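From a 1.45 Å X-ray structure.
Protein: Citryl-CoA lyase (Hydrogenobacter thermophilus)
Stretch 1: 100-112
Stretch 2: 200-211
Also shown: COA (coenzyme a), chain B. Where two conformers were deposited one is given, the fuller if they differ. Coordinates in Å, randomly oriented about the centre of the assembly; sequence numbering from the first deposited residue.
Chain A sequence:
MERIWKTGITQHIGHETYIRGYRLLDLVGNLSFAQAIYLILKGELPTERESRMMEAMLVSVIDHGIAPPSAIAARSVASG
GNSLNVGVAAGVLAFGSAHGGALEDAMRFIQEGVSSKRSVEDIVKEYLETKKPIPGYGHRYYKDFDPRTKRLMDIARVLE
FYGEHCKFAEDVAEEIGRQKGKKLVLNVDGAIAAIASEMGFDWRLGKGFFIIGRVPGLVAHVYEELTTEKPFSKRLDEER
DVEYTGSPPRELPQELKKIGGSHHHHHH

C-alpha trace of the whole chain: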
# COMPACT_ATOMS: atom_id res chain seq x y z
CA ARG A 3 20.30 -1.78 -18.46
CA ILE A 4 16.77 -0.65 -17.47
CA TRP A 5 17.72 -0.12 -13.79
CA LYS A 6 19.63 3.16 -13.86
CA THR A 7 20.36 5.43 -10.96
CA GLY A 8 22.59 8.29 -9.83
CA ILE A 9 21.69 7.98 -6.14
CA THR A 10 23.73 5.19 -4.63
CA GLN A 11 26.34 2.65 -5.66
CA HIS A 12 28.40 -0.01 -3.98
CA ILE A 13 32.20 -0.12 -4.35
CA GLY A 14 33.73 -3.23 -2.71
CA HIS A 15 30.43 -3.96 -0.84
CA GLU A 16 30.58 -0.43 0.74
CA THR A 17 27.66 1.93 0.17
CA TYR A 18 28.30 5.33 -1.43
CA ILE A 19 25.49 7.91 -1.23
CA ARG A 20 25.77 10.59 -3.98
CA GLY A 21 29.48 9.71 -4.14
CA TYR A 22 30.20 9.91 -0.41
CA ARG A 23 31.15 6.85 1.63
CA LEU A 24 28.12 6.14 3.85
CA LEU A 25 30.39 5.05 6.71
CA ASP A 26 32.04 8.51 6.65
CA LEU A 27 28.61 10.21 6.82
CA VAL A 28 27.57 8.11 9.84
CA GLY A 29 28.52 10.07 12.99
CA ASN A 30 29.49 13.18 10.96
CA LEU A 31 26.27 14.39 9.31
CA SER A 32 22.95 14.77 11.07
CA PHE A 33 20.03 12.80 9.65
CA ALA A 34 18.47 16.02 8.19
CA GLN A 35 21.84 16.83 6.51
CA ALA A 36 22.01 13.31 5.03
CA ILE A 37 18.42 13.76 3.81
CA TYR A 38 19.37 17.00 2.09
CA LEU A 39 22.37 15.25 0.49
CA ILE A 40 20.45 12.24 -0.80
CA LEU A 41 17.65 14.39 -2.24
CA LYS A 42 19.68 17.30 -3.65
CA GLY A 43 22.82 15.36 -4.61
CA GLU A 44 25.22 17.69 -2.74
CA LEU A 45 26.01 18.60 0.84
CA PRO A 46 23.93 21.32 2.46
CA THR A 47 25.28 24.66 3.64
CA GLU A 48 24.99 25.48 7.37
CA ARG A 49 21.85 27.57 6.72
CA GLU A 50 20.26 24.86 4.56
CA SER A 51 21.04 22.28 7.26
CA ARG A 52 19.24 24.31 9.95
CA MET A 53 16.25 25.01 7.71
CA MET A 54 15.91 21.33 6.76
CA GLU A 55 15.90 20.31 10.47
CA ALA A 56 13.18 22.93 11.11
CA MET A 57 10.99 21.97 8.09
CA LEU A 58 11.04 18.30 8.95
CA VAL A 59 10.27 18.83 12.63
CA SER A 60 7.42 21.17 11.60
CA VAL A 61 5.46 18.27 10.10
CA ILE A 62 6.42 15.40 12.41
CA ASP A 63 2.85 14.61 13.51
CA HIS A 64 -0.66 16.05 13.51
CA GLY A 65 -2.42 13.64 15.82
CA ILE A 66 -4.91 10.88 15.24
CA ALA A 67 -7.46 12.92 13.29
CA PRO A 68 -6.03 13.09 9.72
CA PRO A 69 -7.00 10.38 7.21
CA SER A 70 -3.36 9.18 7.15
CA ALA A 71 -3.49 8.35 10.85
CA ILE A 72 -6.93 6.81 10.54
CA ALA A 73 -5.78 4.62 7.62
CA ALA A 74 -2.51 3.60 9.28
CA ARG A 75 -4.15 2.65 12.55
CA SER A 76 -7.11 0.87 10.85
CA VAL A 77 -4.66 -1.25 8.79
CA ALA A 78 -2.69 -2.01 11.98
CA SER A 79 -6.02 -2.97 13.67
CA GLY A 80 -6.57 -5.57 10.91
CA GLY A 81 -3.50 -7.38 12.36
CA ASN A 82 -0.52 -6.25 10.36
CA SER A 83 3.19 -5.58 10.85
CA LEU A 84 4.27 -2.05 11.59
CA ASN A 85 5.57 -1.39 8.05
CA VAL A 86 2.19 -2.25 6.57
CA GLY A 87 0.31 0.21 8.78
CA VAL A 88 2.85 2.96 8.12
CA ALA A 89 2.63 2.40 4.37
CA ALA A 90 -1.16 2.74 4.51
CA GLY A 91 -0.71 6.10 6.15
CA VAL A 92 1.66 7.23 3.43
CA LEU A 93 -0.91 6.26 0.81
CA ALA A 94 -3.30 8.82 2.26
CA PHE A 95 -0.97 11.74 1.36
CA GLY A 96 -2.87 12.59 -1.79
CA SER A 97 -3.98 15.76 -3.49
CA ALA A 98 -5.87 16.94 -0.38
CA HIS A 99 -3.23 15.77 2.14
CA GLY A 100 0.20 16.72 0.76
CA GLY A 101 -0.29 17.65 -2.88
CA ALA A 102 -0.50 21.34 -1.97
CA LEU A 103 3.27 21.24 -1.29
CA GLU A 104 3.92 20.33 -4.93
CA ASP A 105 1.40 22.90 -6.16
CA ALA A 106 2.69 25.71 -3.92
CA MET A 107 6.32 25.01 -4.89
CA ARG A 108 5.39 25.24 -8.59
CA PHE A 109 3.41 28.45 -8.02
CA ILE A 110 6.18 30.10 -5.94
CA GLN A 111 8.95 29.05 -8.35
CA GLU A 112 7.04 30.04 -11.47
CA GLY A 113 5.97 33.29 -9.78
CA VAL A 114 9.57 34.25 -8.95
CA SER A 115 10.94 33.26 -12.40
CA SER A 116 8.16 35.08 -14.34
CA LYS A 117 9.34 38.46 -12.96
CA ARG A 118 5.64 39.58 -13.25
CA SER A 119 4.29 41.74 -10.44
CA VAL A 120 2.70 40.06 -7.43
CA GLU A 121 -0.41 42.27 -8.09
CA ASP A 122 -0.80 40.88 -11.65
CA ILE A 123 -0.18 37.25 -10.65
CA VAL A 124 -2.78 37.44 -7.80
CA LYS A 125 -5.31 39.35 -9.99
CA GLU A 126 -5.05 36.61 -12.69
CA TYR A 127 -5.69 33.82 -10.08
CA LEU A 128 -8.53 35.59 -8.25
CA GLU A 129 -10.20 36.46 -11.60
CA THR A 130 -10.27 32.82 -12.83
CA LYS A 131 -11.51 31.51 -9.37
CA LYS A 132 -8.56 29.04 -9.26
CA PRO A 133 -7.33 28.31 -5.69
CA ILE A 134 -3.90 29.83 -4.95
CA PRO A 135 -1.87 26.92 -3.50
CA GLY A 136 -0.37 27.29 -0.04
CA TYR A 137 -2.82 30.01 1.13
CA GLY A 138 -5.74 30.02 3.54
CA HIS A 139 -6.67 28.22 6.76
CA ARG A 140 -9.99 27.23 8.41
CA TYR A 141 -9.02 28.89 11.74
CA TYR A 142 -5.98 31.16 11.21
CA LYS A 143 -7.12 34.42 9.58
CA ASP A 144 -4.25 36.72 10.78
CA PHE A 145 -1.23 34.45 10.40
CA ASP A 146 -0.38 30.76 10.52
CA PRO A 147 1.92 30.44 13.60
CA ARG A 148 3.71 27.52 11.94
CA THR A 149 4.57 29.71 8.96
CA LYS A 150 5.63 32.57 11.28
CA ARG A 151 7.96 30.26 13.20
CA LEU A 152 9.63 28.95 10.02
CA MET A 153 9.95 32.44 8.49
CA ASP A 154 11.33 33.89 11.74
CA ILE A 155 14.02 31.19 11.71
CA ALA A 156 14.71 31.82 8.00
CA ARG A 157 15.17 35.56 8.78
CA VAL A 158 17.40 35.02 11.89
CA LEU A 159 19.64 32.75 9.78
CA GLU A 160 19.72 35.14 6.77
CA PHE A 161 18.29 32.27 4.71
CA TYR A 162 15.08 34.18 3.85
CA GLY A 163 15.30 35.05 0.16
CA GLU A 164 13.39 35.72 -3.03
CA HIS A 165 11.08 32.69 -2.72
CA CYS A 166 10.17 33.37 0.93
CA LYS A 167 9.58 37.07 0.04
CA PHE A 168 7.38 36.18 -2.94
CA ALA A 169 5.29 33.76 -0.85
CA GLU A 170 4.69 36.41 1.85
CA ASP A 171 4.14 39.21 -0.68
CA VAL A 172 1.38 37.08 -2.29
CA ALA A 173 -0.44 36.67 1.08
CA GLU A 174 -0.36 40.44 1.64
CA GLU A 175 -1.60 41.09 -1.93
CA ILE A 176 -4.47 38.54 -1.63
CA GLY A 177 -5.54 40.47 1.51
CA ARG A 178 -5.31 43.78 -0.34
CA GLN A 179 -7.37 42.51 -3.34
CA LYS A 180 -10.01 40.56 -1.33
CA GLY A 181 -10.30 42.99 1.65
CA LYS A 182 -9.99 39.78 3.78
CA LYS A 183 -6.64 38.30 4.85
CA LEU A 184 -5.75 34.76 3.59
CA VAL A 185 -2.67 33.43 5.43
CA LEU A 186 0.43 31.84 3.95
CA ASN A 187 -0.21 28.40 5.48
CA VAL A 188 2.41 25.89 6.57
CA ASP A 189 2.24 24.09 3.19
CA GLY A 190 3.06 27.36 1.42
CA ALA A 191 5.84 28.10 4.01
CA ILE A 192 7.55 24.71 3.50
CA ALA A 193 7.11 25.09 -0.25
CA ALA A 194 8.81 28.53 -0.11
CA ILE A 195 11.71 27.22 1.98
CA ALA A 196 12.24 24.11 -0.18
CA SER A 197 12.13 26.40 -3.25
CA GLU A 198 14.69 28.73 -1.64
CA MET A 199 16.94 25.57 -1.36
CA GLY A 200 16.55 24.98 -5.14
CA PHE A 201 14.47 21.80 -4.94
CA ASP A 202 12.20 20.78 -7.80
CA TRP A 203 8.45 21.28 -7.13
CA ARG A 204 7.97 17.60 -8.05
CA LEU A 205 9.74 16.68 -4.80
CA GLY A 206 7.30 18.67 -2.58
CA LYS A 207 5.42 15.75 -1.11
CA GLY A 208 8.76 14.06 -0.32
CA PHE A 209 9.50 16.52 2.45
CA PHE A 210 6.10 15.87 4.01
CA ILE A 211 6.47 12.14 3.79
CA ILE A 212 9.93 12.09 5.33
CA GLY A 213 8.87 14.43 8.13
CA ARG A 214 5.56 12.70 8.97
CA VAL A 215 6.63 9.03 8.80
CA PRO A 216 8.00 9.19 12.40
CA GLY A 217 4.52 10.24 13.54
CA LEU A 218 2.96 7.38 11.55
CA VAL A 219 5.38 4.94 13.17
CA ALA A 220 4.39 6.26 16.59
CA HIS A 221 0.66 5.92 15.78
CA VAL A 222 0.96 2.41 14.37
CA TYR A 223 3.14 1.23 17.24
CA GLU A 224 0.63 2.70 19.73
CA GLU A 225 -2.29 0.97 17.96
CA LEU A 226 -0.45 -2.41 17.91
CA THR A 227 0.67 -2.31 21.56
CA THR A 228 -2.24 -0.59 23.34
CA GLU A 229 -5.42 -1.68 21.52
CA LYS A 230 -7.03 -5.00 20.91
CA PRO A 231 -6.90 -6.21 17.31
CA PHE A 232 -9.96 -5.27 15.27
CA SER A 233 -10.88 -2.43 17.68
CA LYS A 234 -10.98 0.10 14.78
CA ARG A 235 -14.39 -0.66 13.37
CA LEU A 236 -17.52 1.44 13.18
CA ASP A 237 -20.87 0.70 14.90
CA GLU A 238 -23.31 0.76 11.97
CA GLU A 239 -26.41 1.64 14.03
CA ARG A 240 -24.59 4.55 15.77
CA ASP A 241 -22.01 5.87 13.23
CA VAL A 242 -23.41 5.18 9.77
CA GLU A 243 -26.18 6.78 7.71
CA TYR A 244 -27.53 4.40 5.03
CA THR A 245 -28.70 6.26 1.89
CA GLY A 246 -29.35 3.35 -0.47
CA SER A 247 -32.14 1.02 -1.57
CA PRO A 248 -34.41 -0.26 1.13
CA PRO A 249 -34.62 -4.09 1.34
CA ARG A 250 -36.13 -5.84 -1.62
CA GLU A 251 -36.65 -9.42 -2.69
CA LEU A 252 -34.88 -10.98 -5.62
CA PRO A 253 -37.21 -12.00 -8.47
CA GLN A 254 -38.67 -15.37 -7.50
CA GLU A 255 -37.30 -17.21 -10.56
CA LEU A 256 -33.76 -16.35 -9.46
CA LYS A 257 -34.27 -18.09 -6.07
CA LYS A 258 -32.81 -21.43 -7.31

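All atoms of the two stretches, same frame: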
# COMPACT_ATOMS: atom_id res chain seq x y z
N GLY A 100 -1.23 16.67 1.12
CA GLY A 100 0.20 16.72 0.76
C GLY A 100 0.49 17.28 -0.61
O GLY A 100 1.54 17.90 -0.83
N GLY A 101 -0.46 17.11 -1.53
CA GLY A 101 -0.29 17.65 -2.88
C GLY A 101 -0.13 19.15 -2.95
O GLY A 101 0.51 19.66 -3.87
N ALA A 102 -0.66 19.88 -1.96
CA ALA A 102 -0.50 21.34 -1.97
C ALA A 102 0.95 21.74 -1.89
O ALA A 102 1.28 22.82 -2.33
CB ALA A 102 -1.26 21.94 -0.80
N LEU A 103 1.82 20.90 -1.31
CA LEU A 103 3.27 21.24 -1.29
C LEU A 103 3.84 21.28 -2.69
O LEU A 103 4.60 22.19 -2.99
CB LEU A 103 4.04 20.21 -0.47
CG LEU A 103 3.69 20.24 1.00
CD1 LEU A 103 3.96 18.94 1.60
CD2 LEU A 103 4.48 21.31 1.70
N GLU A 104 3.49 20.31 -3.53
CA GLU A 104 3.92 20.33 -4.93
C GLU A 104 3.37 21.56 -5.65
O GLU A 104 4.10 22.27 -6.33
CB GLU A 104 3.44 19.08 -5.68
CG GLU A 104 3.98 17.74 -5.21
CD GLU A 104 3.31 16.50 -5.81
OE1 GLU A 104 2.28 16.63 -6.52
OE2 GLU A 104 3.79 15.38 -5.55
N ASP A 105 2.05 21.81 -5.48
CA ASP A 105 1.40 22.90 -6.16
C ASP A 105 1.97 24.25 -5.73
O ASP A 105 2.16 25.12 -6.58
CB ASP A 105 -0.11 22.87 -5.92
CG ASP A 105 -0.77 21.57 -6.36
OD1 ASP A 105 -0.23 20.90 -7.27
OD2 ASP A 105 -1.82 21.23 -5.79
N ALA A 106 2.16 24.45 -4.44
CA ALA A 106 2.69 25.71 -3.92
C ALA A 106 4.13 25.91 -4.35
O ALA A 106 4.49 27.03 -4.71
CB ALA A 106 2.58 25.74 -2.41
N MET A 107 4.95 24.84 -4.40
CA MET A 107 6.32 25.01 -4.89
C MET A 107 6.32 25.44 -6.35
O MET A 107 7.10 26.29 -6.73
CB MET A 107 7.13 23.71 -4.75
CG MET A 107 7.56 23.42 -3.31
SD MET A 107 8.57 21.93 -3.18
CE MET A 107 10.15 22.51 -3.87
N ARG A 108 5.44 24.85 -7.17
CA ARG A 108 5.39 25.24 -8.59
C ARG A 108 4.96 26.69 -8.73
O ARG A 108 5.55 27.46 -9.49
CB ARG A 108 4.42 24.31 -9.32
CG ARG A 108 4.47 24.45 -10.81
CD ARG A 108 3.52 23.47 -11.47
NE ARG A 108 3.79 23.45 -12.92
CZ ARG A 108 3.18 22.65 -13.78
NH1 ARG A 108 2.21 21.84 -13.37
NH2 ARG A 108 3.51 22.67 -15.06
N PHE A 109 3.92 27.08 -7.98
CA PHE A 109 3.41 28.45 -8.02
C PHE A 109 4.49 29.47 -7.58
O PHE A 109 4.68 30.48 -8.26
CB PHE A 109 2.19 28.56 -7.08
CG PHE A 109 1.75 29.98 -6.83
CD1 PHE A 109 1.18 30.72 -7.83
CD2 PHE A 109 1.94 30.57 -5.59
CE1 PHE A 109 0.79 32.05 -7.61
CE2 PHE A 109 1.56 31.89 -5.36
CZ PHE A 109 1.00 32.63 -6.38
N ILE A 110 5.15 29.22 -6.46
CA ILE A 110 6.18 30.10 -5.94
C ILE A 110 7.36 30.18 -6.91
O ILE A 110 7.85 31.28 -7.21
CB ILE A 110 6.62 29.69 -4.52
CG1 ILE A 110 5.46 29.92 -3.54
CG2 ILE A 110 7.86 30.47 -4.09
CD1 ILE A 110 5.64 29.22 -2.24
N GLN A 111 7.81 29.03 -7.43
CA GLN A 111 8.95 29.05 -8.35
C GLN A 111 8.61 29.71 -9.66
O GLN A 111 9.39 30.52 -10.15
CB GLN A 111 9.49 27.64 -8.56
CG GLN A 111 10.13 27.10 -7.30
CD GLN A 111 10.61 25.69 -7.53
OE1 GLN A 111 11.05 25.37 -8.63
NE2 GLN A 111 10.65 24.88 -6.48
N GLU A 112 7.44 29.40 -10.22
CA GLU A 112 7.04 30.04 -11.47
C GLU A 112 6.77 31.52 -11.28
O GLU A 112 7.09 32.32 -12.17
CB GLU A 112 5.86 29.29 -12.12
CG GLU A 112 6.31 27.93 -12.65
CD GLU A 112 5.25 27.07 -13.31
OE1 GLU A 112 4.08 27.48 -13.35
OE2 GLU A 112 5.60 25.96 -13.77
N GLY A 200 16.38 25.43 -3.77
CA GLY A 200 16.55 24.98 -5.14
C GLY A 200 15.98 23.61 -5.47
O GLY A 200 16.36 23.03 -6.50
N PHE A 201 15.07 23.07 -4.63
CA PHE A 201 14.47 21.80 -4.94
C PHE A 201 13.38 21.93 -5.98
O PHE A 201 12.66 22.93 -6.02
CB PHE A 201 13.88 21.16 -3.68
CG PHE A 201 14.95 20.58 -2.78
CD1 PHE A 201 15.64 19.42 -3.14
CD2 PHE A 201 15.21 21.14 -1.53
CE1 PHE A 201 16.56 18.84 -2.29
CE2 PHE A 201 16.14 20.53 -0.67
CZ PHE A 201 16.81 19.40 -1.06
N ASP A 202 13.24 20.89 -6.79
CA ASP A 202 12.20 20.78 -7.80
C ASP A 202 10.83 20.66 -7.12
O ASP A 202 10.67 19.95 -6.12
CB ASP A 202 12.47 19.53 -8.63
CG ASP A 202 11.49 19.20 -9.75
OD1 ASP A 202 10.60 20.04 -10.04
OD2 ASP A 202 11.64 18.14 -10.36
N TRP A 203 9.83 21.36 -7.67
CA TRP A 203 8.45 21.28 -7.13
C TRP A 203 7.90 19.85 -7.11
O TRP A 203 7.10 19.49 -6.24
CB TRP A 203 7.50 22.21 -7.90
CG TRP A 203 7.27 21.83 -9.34
CD1 TRP A 203 7.88 22.37 -10.43
CD2 TRP A 203 6.24 20.97 -9.85
NE1 TRP A 203 7.37 21.82 -11.59
CE2 TRP A 203 6.36 20.96 -11.25
CE3 TRP A 203 5.26 20.19 -9.25
CZ2 TRP A 203 5.50 20.21 -12.07
CZ3 TRP A 203 4.38 19.48 -10.05
CH2 TRP A 203 4.56 19.43 -11.44
N ARG A 204 8.41 18.99 -8.01
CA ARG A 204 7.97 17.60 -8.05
C ARG A 204 8.43 16.77 -6.86
O ARG A 204 7.95 15.66 -6.64
CB ARG A 204 8.37 16.93 -9.35
CG ARG A 204 7.71 17.61 -10.55
CD ARG A 204 8.24 17.09 -11.87
NE ARG A 204 9.60 17.55 -12.07
CZ ARG A 204 10.39 17.19 -13.07
NH1 ARG A 204 9.94 16.40 -14.04
NH2 ARG A 204 11.64 17.65 -13.13
N LEU A 205 9.29 17.34 -6.02
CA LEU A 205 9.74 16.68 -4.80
C LEU A 205 8.93 17.14 -3.55
O LEU A 205 9.11 16.62 -2.45
CB LEU A 205 11.22 17.01 -4.61
CG LEU A 205 11.96 16.27 -3.57
CD1 LEU A 205 11.89 14.68 -3.76
CD2 LEU A 205 13.45 16.66 -3.64
N GLY A 206 7.99 18.07 -3.71
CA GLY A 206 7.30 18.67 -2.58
C GLY A 206 6.72 17.72 -1.57
O GLY A 206 6.89 17.92 -0.36
N LYS A 207 6.02 16.69 -2.04
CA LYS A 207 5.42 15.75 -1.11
C LYS A 207 6.49 14.96 -0.38
O LYS A 207 6.27 14.48 0.72
CB LYS A 207 4.48 14.81 -1.93
CG LYS A 207 3.26 14.37 -1.30
CD LYS A 207 2.49 13.50 -2.32
CE LYS A 207 1.37 14.18 -3.02
NZ LYS A 207 0.44 13.14 -3.47
N GLY A 208 7.69 14.80 -0.98
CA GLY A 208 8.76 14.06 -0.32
C GLY A 208 9.13 14.59 1.03
O GLY A 208 9.41 13.82 1.95
N PHE A 209 9.15 15.93 1.17
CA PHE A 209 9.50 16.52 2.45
C PHE A 209 8.47 16.18 3.51
O PHE A 209 8.82 15.88 4.68
CB PHE A 209 9.71 18.04 2.34
CG PHE A 209 10.74 18.38 1.29
CD1 PHE A 209 12.07 18.03 1.45
CD2 PHE A 209 10.35 18.97 0.08
CE1 PHE A 209 13.01 18.31 0.44
CE2 PHE A 209 11.28 19.23 -0.90
CZ PHE A 209 12.58 18.86 -0.73
N PHE A 210 7.21 16.22 3.13
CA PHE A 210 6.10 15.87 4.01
C PHE A 210 6.13 14.43 4.41
O PHE A 210 6.06 14.10 5.60
CB PHE A 210 4.77 16.22 3.36
CG PHE A 210 3.57 16.05 4.24
CD1 PHE A 210 3.48 16.72 5.45
CD2 PHE A 210 2.50 15.28 3.84
CE1 PHE A 210 2.34 16.60 6.24
CE2 PHE A 210 1.38 15.15 4.66
CZ PHE A 210 1.32 15.76 5.86
N ILE A 211 6.40 13.55 3.45
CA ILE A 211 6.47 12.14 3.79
C ILE A 211 7.58 11.85 4.76
O ILE A 211 7.42 11.14 5.75
CB ILE A 211 6.67 11.32 2.49
CG1 ILE A 211 5.42 11.40 1.58
CG2 ILE A 211 6.99 9.84 2.83
CD1 ILE A 211 5.68 11.08 0.19
N1A COA B . -6.86 31.24 -3.06
C2A COA B . -7.86 32.03 -3.48
N3A COA B . -9.06 32.23 -2.92
C4A COA B . -9.20 31.51 -1.80
C5A COA B . -8.26 30.64 -1.25
C6A COA B . -7.03 30.52 -1.93
N6A COA B . -6.03 29.75 -1.50
N7A COA B . -8.75 30.08 -0.08
C8A COA B . -9.94 30.61 0.05
N9A COA B . -10.27 31.49 -0.94
C1B COA B . -11.47 32.33 -1.04
C2B COA B . -12.72 31.78 -0.35
O2B COA B . -13.58 31.16 -1.30
C3B COA B . -13.33 33.06 0.21
O3B COA B . -13.97 33.81 -0.84
P3B COA B . -15.22 34.84 -0.68
O7A COA B . -15.71 34.89 0.73
O8A COA B . -14.71 36.20 -1.17
O9A COA B . -16.29 34.35 -1.67
C4B COA B . -12.10 33.85 0.63
O4B COA B . -11.17 33.59 -0.44
C5B COA B . -11.46 33.47 1.94
O5B COA B . -12.46 33.27 2.96
P1A COA B . -12.18 32.32 4.24
O1A COA B . -13.41 32.14 5.04
O2A COA B . -11.02 32.97 5.01
O3A COA B . -11.64 30.92 3.70
P2A COA B . -12.26 29.46 3.70
O4A COA B . -12.73 29.10 5.06
O5A COA B . -13.37 29.44 2.65
O6A COA B . -11.11 28.44 3.14
CBP COA B . -9.68 26.47 3.26
CCP COA B . -10.43 27.54 4.04
CDP COA B . -8.55 25.93 4.14
CEP COA B . -10.66 25.33 2.95
CAP COA B . -9.09 27.00 1.92
OAP COA B . -8.56 28.31 2.01
C9P COA B . -8.08 26.05 1.28
O9P COA B . -8.45 25.09 0.63
N8P COA B . -6.79 26.37 1.44
C7P COA B . -5.71 25.66 0.76
C6P COA B . -5.63 26.03 -0.71
C5P COA B . -4.77 25.08 -1.50
O5P COA B . -3.59 24.90 -1.22
N4P COA B . -5.37 24.48 -2.53
C3P COA B . -4.66 23.98 -3.70
C2P COA B . -3.87 22.71 -3.45
S1P COA B . -5.02 21.47 -2.79
O HOH W 1 6.17 15.26 -4.54
O HOH W 2 10.82 23.13 -9.87

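Helices can pack closely when one of them offers backbone where a side chain would otherwise stand, and the larger residues around that point then close the contact. Citryl-CoA lyase illustrates this where helix 101-112 meets helix 206-211 and the 3-10 segment before it; the two helix axes lie at 138° between their N-to-C directions and approach to 7.7 Å. At the centre is Gly206: a CB there would clash with Glu104 N and Leu103 C, and its absence lets Met107 SD lie 3.5 Å from Gly206 CA.

Trp203 covers the most surface. Its indole lies flat against the aliphatic part of Arg108, whose CD sits 3.9 Å from the centroid of the six-membered ring, nearly along the ring normal. Arg108 NE meanwhile forms a salt bridge with Glu112 OE2 (3.2 Å), so the side chain serves ring and carboxylate together.

Glu104 works through both backbone and carboxylate. Its CA makes a CA-H...O contact with Trp203 O at 3.5 Å, while Glu104 OE2 accepts from water 1 (2.6 Å), which also donates to Arg204 O and accepts from Lys207 N.

Met107 reaches further, placing CE 3.3 Å from Phe201 O. That same carbonyl accepts the one direct hydrogen bond across the stretches, from Gln111 NE2 to Phe201 O at 2.8 Å.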